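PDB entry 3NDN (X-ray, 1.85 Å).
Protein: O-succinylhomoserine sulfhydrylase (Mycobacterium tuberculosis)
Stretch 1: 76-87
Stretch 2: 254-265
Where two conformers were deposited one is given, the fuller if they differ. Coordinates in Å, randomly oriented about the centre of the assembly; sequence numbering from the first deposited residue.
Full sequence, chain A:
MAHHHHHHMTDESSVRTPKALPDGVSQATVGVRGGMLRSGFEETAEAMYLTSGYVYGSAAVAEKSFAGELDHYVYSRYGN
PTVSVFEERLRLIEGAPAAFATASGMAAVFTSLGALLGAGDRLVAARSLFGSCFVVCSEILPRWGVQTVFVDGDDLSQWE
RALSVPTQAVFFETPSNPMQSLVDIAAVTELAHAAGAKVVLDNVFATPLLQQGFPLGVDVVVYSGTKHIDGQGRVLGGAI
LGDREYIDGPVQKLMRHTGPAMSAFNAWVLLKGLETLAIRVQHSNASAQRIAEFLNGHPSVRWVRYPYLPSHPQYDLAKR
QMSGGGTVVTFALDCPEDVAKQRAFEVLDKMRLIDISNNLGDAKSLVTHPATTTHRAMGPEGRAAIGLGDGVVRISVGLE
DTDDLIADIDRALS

Stretch 1 76-87: SRYGNPTVSVFE
Stretch 2 254-265: LMRHTGPAMSAF

Two stretches of one chain, at least 176 residues apart wherever they touch, illustrate how loops flanking helices can dock by a few specific contacts. Arg 77 lies by Ala 261 (CA to CA 5.7 Å) and Val 83 by Ala 264 (CA to CA 5.8 Å), so the chains advance in the same sense between those pairs, while Tyr 78 lies by Arg 256 (CA to CA 5.4 Å), earlier in stretch 2. Together they bury 596 Å².

Polar contacts come first. Arg 77 (phi/psi -56/-33; chi1 to chi3 t, t, m; chi4 105°) donates from NH2 to Arg 256 O at 2.9 Å, a carbonyl of the helix that enters stretch 2. One water donates to Arg 77 O (3.0 Å) and Met 255 O (2.7 Å).

The stack pairs Tyr 78 (-127/3; chi1 p, chi2 -92°) with the Arg 256 guanidinium (m, t, t, chi4 -163°): centres 4.1 Å apart, planes at 15°, the cation off-centre.

Within each stretch, a capping bond marks the start of a helix, at 81 and at 264. Asn 80 OD1 (chi1 t) accepts from Val 83 N at 3.2 Å; Ser 263 OG (t) accepts from Phe 265 N at 3.2 Å.

Apolar packing brings Phe 86 CE2 (chi1 t, chi2 71°) to 3.5 Å from Met 262 CE (t, t, m). Arg 77 CD lies 3.7 Å from Gly 259 CA; positive phi (59/43) favours glycine there, and a CB would clash with Arg 77 CD.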

ATOM      1  N   SER A  76      -1.379 -14.652 -11.496  1.00 30.67           N
ATOM      2  CA  SER A  76      -2.211 -14.080 -10.430  1.00 31.09           C
ATOM      3  C   SER A  76      -3.689 -13.851 -10.736  1.00 31.82           C
ATOM      4  O   SER A  76      -4.489 -13.726  -9.791  1.00 31.17           O
ATOM      5  CB  SER A  76      -1.567 -12.809  -9.854  1.00 31.12           C
ATOM      6  OG  SER A  76      -0.437 -13.139  -9.060  1.00 30.61           O
ATOM      7  N   ARG A  77      -4.078 -13.806 -12.021  1.00 32.59           N
ATOM      8  CA  ARG A  77      -5.502 -13.724 -12.353  1.00 33.04           C
ATOM      9  C   ARG A  77      -6.293 -14.873 -11.724  1.00 33.62           C
ATOM     10  O   ARG A  77      -7.457 -14.686 -11.354  1.00 34.41           O
ATOM     11  CB  ARG A  77      -5.777 -13.671 -13.876  1.00 33.12           C
ATOM     12  CG  ARG A  77      -7.098 -12.960 -14.241  1.00 33.82           C
ATOM     13  CD  ARG A  77      -7.560 -13.165 -15.713  1.00 31.47           C
ATOM     14  NE  ARG A  77      -6.486 -12.956 -16.693  1.00 32.31           N
ATOM     15  CZ  ARG A  77      -5.866 -13.936 -17.349  1.00 32.04           C
ATOM     16  NH1 ARG A  77      -4.897 -13.644 -18.216  1.00 32.66           N
ATOM     17  NH2 ARG A  77      -6.221 -15.204 -17.152  1.00 32.28           N
ATOM     18  N   TYR A  78      -5.685 -16.045 -11.584  1.00 33.34           N
ATOM     19  CA  TYR A  78      -6.414 -17.148 -10.943  1.00 33.47           C
ATOM     20  C   TYR A  78      -5.755 -17.870  -9.767  1.00 32.37           C
ATOM     21  O   TYR A  78      -6.327 -18.818  -9.243  1.00 32.70           O
ATOM     22  CB  TYR A  78      -6.889 -18.168 -11.965  1.00 33.65           C
ATOM     23  CG  TYR A  78      -5.807 -18.654 -12.893  1.00 35.68           C
ATOM     24  CD1 TYR A  78      -5.589 -18.023 -14.123  1.00 36.09           C
ATOM     25  CD2 TYR A  78      -5.026 -19.758 -12.571  1.00 36.68           C
ATOM     26  CE1 TYR A  78      -4.618 -18.470 -14.988  1.00 37.67           C
ATOM     27  CE2 TYR A  78      -4.039 -20.218 -13.449  1.00 38.32           C
ATOM     28  CZ  TYR A  78      -3.848 -19.565 -14.652  1.00 38.94           C
ATOM     29  OH  TYR A  78      -2.874 -19.987 -15.536  1.00 41.73           O
ATOM     30  N   GLY A  79      -4.582 -17.419  -9.346  1.00 31.37           N
ATOM     31  CA  GLY A  79      -3.979 -17.913  -8.091  1.00 30.25           C
ATOM     32  C   GLY A  79      -2.796 -17.058  -7.661  1.00 29.55           C
ATOM     33  O   GLY A  79      -1.929 -16.756  -8.479  1.00 29.50           O
ATOM     34  N   ASN A  80      -2.759 -16.696  -6.377  1.00 29.22           N
ATOM     35  CA  ASN A  80      -1.697 -15.854  -5.773  1.00 28.98           C
ATOM     36  C   ASN A  80      -1.525 -16.242  -4.276  1.00 28.51           C
ATOM     37  O   ASN A  80      -2.522 -16.505  -3.591  1.00 29.80           O
ATOM     38  CB  ASN A  80      -2.064 -14.364  -5.953  1.00 28.04           C
ATOM     39  CG  ASN A  80      -1.160 -13.409  -5.143  1.00 29.32           C
ATOM     40  OD1 ASN A  80      -1.325 -13.269  -3.932  1.00 29.39           O
ATOM     41  ND2 ASN A  80      -0.224 -12.726  -5.832  1.00 28.65           N
ATOM     42  N   PRO A  81      -0.281 -16.274  -3.754  1.00 29.10           N
ATOM     43  CA  PRO A  81      -0.136 -16.732  -2.347  1.00 28.96           C
ATOM     44  C   PRO A  81      -0.850 -15.897  -1.253  1.00 29.15           C
ATOM     45  O   PRO A  81      -1.364 -16.480  -0.286  1.00 28.93           O
ATOM     46  CB  PRO A  81       1.376 -16.768  -2.130  1.00 29.64           C
ATOM     47  CG  PRO A  81       1.994 -16.093  -3.323  1.00 30.31           C
ATOM     48  CD  PRO A  81       1.022 -16.219  -4.448  1.00 28.84           C
ATOM     49  N   THR A  82      -0.860 -14.566  -1.386  1.00 28.06           N
ATOM     50  CA  THR A  82      -1.620 -13.700  -0.461  1.00 27.38           C
ATOM     51  C   THR A  82      -3.147 -13.895  -0.601  1.00 26.94           C
ATOM     52  O   THR A  82      -3.882 -13.984   0.407  1.00 25.68           O
ATOM     53  CB  THR A  82      -1.207 -12.209  -0.649  1.00 27.30           C
ATOM     54  OG1 THR A  82       0.213 -12.095  -0.522  1.00 26.07           O
ATOM     55  CG2 THR A  82      -1.882 -11.287   0.356  1.00 27.07           C
ATOM     56  N   VAL A  83      -3.641 -13.926  -1.846  1.00 26.60           N
ATOM     57  CA  VAL A  83      -5.037 -14.257  -2.093  1.00 26.17           C
ATOM     58  C   VAL A  83      -5.437 -15.624  -1.475  1.00 26.14           C
ATOM     59  O   VAL A  83      -6.530 -15.757  -0.922  1.00 25.56           O
ATOM     60  CB  VAL A  83      -5.396 -14.155  -3.618  1.00 26.23           C
ATOM     61  CG1 VAL A  83      -6.856 -14.593  -3.875  1.00 26.60           C
ATOM     62  CG2 VAL A  83      -5.207 -12.720  -4.103  1.00 26.16           C
ATOM     63  N   SER A  84      -4.555 -16.629  -1.560  1.00 25.87           N
ATOM     64  CA  SER A  84      -4.834 -17.947  -0.955  1.00 25.95           C
ATOM     65  C   SER A  84      -5.035 -17.908   0.574  1.00 25.69           C
ATOM     66  O   SER A  84      -5.836 -18.684   1.110  1.00 24.34           O
ATOM     67  CB  SER A  84      -3.713 -18.960  -1.292  1.00 26.90           C
ATOM     68  OG  SER A  84      -3.729 -19.289  -2.671  1.00 27.94           O
ATOM     69  N   VAL A  85      -4.300 -17.027   1.270  1.00 25.16           N
ATOM     70  CA  VAL A  85      -4.429 -16.888   2.720  1.00 25.24           C
ATOM     71  C   VAL A  85      -5.818 -16.301   3.070  1.00 25.04           C
ATOM     72  O   VAL A  85      -6.473 -16.800   3.988  1.00 24.83           O
ATOM     73  CB  VAL A  85      -3.280 -16.009   3.340  1.00 25.11           C
ATOM     74  CG1 VAL A  85      -3.495 -15.772   4.840  1.00 26.50           C
ATOM     75  CG2 VAL A  85      -1.885 -16.649   3.090  1.00 25.86           C
ATOM     76  N   PHE A  86      -6.283 -15.297   2.308  1.00 24.77           N
ATOM     77  CA  PHE A  86      -7.644 -14.729   2.523  1.00 24.80           C
ATOM     78  C   PHE A  86      -8.737 -15.811   2.303  1.00 25.73           C
ATOM     79  O   PHE A  86      -9.664 -15.937   3.126  1.00 25.85           O
ATOM     80  CB  PHE A  86      -7.933 -13.514   1.592  1.00 24.04           C
ATOM     81  CG  PHE A  86      -9.394 -13.140   1.522  1.00 25.67           C
ATOM     82  CD1 PHE A  86     -10.023 -12.542   2.608  1.00 25.63           C
ATOM     83  CD2 PHE A  86     -10.154 -13.419   0.367  1.00 24.59           C
ATOM     84  CE1 PHE A  86     -11.379 -12.218   2.560  1.00 26.78           C
ATOM     85  CE2 PHE A  86     -11.502 -13.105   0.311  1.00 27.47           C
ATOM     86  CZ  PHE A  86     -12.127 -12.511   1.406  1.00 25.48           C
ATOM     87  N   GLU A  87      -8.624 -16.539   1.191  1.00 27.07           N
ATOM     88  CA  GLU A  87      -9.582 -17.607   0.799  1.00 27.73           C
ATOM     89  C   GLU A  87      -9.670 -18.684   1.893  1.00 28.53           C
ATOM     90  O   GLU A  87     -10.771 -19.100   2.284  1.00 28.08           O
ATOM     91  CB  GLU A  87      -9.188 -18.266  -0.527  1.00 28.41           C
ATOM     92  CG  GLU A  87      -9.453 -17.438  -1.805  1.00 28.66           C
ATOM     93  CD  GLU A  87      -8.780 -18.001  -3.069  1.00 31.73           C
ATOM     94  OE1 GLU A  87      -7.836 -18.828  -2.941  1.00 29.92           O
ATOM     95  OE2 GLU A  87      -9.184 -17.608  -4.211  1.00 29.72           O
ATOM     96  N   LEU A 254     -14.912 -19.747 -15.266  1.00 31.36           N
ATOM     97  CA  LEU A 254     -15.300 -18.349 -15.407  1.00 31.04           C
ATOM     98  C   LEU A 254     -14.267 -17.367 -14.809  1.00 31.31           C
ATOM     99  O   LEU A 254     -14.023 -16.297 -15.374  1.00 31.11           O
ATOM    100  CB  LEU A 254     -16.711 -18.097 -14.831  1.00 30.71           C
ATOM    101  CG  LEU A 254     -17.910 -18.607 -15.649  1.00 29.78           C
ATOM    102  CD1 LEU A 254     -19.250 -18.385 -14.894  1.00 30.95           C
ATOM    103  CD2 LEU A 254     -17.963 -17.918 -17.022  1.00 31.35           C
ATOM    104  N   MET A 255     -13.662 -17.726 -13.674  1.00 31.18           N
ATOM    105  CA  MET A 255     -12.679 -16.835 -13.027  1.00 31.95           C
ATOM    106  C   MET A 255     -11.391 -16.645 -13.846  1.00 32.46           C
ATOM    107  O   MET A 255     -10.921 -15.514 -14.009  1.00 32.78           O
ATOM    108  CB  MET A 255     -12.359 -17.280 -11.581  1.00 31.69           C
ATOM    109  CG  MET A 255     -13.506 -17.125 -10.582  1.00 32.48           C
ATOM    110  SD  MET A 255     -14.208 -15.467 -10.346  1.00 33.91           S
ATOM    111  CE  MET A 255     -12.759 -14.553  -9.723  1.00 31.14           C
ATOM    112  N   ARG A 256     -10.833 -17.741 -14.360  1.00 32.87           N
ATOM    113  CA  ARG A 256      -9.630 -17.684 -15.191  0.50 33.40           C
ATOM    114  C   ARG A 256      -9.848 -16.848 -16.465  1.00 33.91           C
ATOM    115  O   ARG A 256      -9.035 -15.975 -16.807  1.00 33.79           O
ATOM    116  CB  ARG A 256      -9.169 -19.096 -15.576  0.50 33.89           C
ATOM    117  CG  ARG A 256      -8.680 -19.968 -14.422  0.50 34.82           C
ATOM    118  CD  ARG A 256      -7.903 -21.177 -14.938  0.50 37.08           C
ATOM    119  NE  ARG A 256      -7.348 -22.001 -13.863  0.50 38.48           N
ATOM    120  CZ  ARG A 256      -6.380 -22.897 -14.044  0.50 39.15           C
ATOM    121  NH1 ARG A 256      -5.857 -23.072 -15.249  0.50 40.84           N
ATOM    122  NH2 ARG A 256      -5.919 -23.603 -13.022  0.50 38.91           N
ATOM    123  N   HIS A 257     -10.953 -17.106 -17.160  1.00 33.80           N
ATOM    124  CA  HIS A 257     -11.161 -16.550 -18.501  1.00 34.32           C
ATOM    125  C   HIS A 257     -11.962 -15.245 -18.652  1.00 33.92           C
ATOM    126  O   HIS A 257     -11.769 -14.528 -19.645  1.00 34.79           O
ATOM    127  CB  HIS A 257     -11.679 -17.660 -19.429  1.00 34.72           C
ATOM    128  CG  HIS A 257     -10.812 -18.888 -19.426  1.00 36.69           C
ATOM    129  ND1 HIS A 257      -9.478 -18.860 -19.780  1.00 38.14           N
ATOM    130  CD2 HIS A 257     -11.080 -20.170 -19.085  1.00 37.94           C
ATOM    131  CE1 HIS A 257      -8.968 -20.075 -19.682  1.00 39.40           C
ATOM    132  NE2 HIS A 257      -9.919 -20.890 -19.260  1.00 40.03           N
ATOM    133  N   THR A 258     -12.862 -14.943 -17.709  1.00 33.14           N
ATOM    134  CA  THR A 258     -13.505 -13.611 -17.645  1.00 32.91           C
ATOM    135  C   THR A 258     -12.806 -12.633 -16.678  1.00 32.50           C
ATOM    136  O   THR A 258     -13.063 -11.436 -16.731  1.00 33.27           O
ATOM    137  CB  THR A 258     -15.034 -13.641 -17.308  1.00 32.87           C
ATOM    138  OG1 THR A 258     -15.245 -14.005 -15.939  1.00 32.76           O
ATOM    139  CG2 THR A 258     -15.819 -14.591 -18.239  1.00 32.93           C
ATOM    140  N   GLY A 259     -11.995 -13.153 -15.755  1.00 32.36           N
ATOM    141  CA  GLY A 259     -11.097 -12.310 -14.905  1.00 31.08           C
ATOM    142  C   GLY A 259     -11.581 -11.200 -13.971  1.00 30.46           C
ATOM    143  O   GLY A 259     -10.939 -10.143 -13.895  1.00 30.00           O
ATOM    144  N   PRO A 260     -12.681 -11.420 -13.210  1.00 29.83           N
ATOM    145  CA  PRO A 260     -12.993 -10.424 -12.191  1.00 29.59           C
ATOM    146  C   PRO A 260     -12.150 -10.676 -10.905  1.00 29.45           C
ATOM    147  O   PRO A 260     -12.700 -11.029  -9.856  1.00 29.67           O
ATOM    148  CB  PRO A 260     -14.498 -10.638 -11.935  1.00 29.80           C
ATOM    149  CG  PRO A 260     -14.747 -12.088 -12.263  1.00 30.50           C
ATOM    150  CD  PRO A 260     -13.585 -12.590 -13.136  1.00 29.61           C
ATOM    151  N   ALA A 261     -10.835 -10.465 -11.011  1.00 28.98           N
ATOM    152  CA  ALA A 261      -9.850 -10.931 -10.011  1.00 28.31           C
ATOM    153  C   ALA A 261      -9.654 -10.016  -8.816  1.00 28.12           C
ATOM    154  O   ALA A 261      -9.589  -8.797  -8.978  1.00 28.75           O
ATOM    155  CB  ALA A 261      -8.478 -11.156 -10.707  1.00 28.97           C
ATOM    156  N   MET A 262      -9.493 -10.608  -7.622  1.00 27.42           N
ATOM    157  CA  MET A 262      -9.131  -9.847  -6.417  1.00 27.34           C
ATOM    158  C   MET A 262      -7.653  -9.411  -6.456  1.00 26.84           C
ATOM    159  O   MET A 262      -6.744 -10.192  -6.805  1.00 27.07           O
ATOM    160  CB  MET A 262      -9.456 -10.640  -5.124  1.00 27.20           C
ATOM    161  CG  MET A 262      -9.070  -9.895  -3.832  1.00 28.20           C
ATOM    162  SD  MET A 262      -9.363 -10.764  -2.278  1.00 29.91           S
ATOM    163  CE  MET A 262     -11.112 -10.454  -2.005  1.00 29.42           C
ATOM    164  N   SER A 263      -7.413  -8.146  -6.126  1.00 27.03           N
ATOM    165  CA  SER A 263      -6.057  -7.620  -6.063  1.00 26.52           C
ATOM    166  C   SER A 263      -5.353  -8.170  -4.798  1.00 26.23           C
ATOM    167  O   SER A 263      -5.968  -8.274  -3.751  1.00 26.21           O
ATOM    168  CB  SER A 263      -6.095  -6.096  -6.040  1.00 26.25           C
ATOM    169  OG  SER A 263      -4.873  -5.571  -5.562  1.00 28.20           O
ATOM    170  N   ALA A 264      -4.081  -8.542  -4.910  1.00 25.68           N
ATOM    171  CA  ALA A 264      -3.312  -8.982  -3.728  1.00 25.73           C
ATOM    172  C   ALA A 264      -3.221  -7.931  -2.607  1.00 25.89           C
ATOM    173  O   ALA A 264      -3.100  -8.298  -1.419  1.00 25.64           O
ATOM    174  CB  ALA A 264      -1.884  -9.475  -4.154  1.00 25.53           C
ATOM    175  N   PHE A 265      -3.253  -6.637  -2.959  1.00 26.47           N
ATOM    176  CA  PHE A 265      -3.262  -5.571  -1.939  1.00 26.89           C
ATOM    177  C   PHE A 265      -4.595  -5.641  -1.150  1.00 26.90           C
ATOM    178  O   PHE A 265      -4.601  -5.661   0.083  1.00 26.27           O
ATOM    179  CB  PHE A 265      -3.074  -4.158  -2.549  1.00 27.06           C
ATOM    180  CG  PHE A 265      -3.182  -3.041  -1.536  1.00 26.16           C
ATOM    181  CD1 PHE A 265      -2.061  -2.633  -0.812  1.00 28.85           C
ATOM    182  CD2 PHE A 265      -4.419  -2.428  -1.266  1.00 28.28           C
ATOM    183  CE1 PHE A 265      -2.153  -1.614   0.143  1.00 29.36           C
ATOM    184  CE2 PHE A 265      -4.525  -1.424  -0.331  1.00 26.79           C
ATOM    185  CZ  PHE A 265      -3.394  -1.010   0.396  1.00 27.32           C
TER
HETATM  186  O   HOH W   1      -4.274 -11.326  -7.503  1.00 23.70           O
HETATM  187  O   HOH W   2     -10.218 -13.648 -12.118  1.00 29.04           O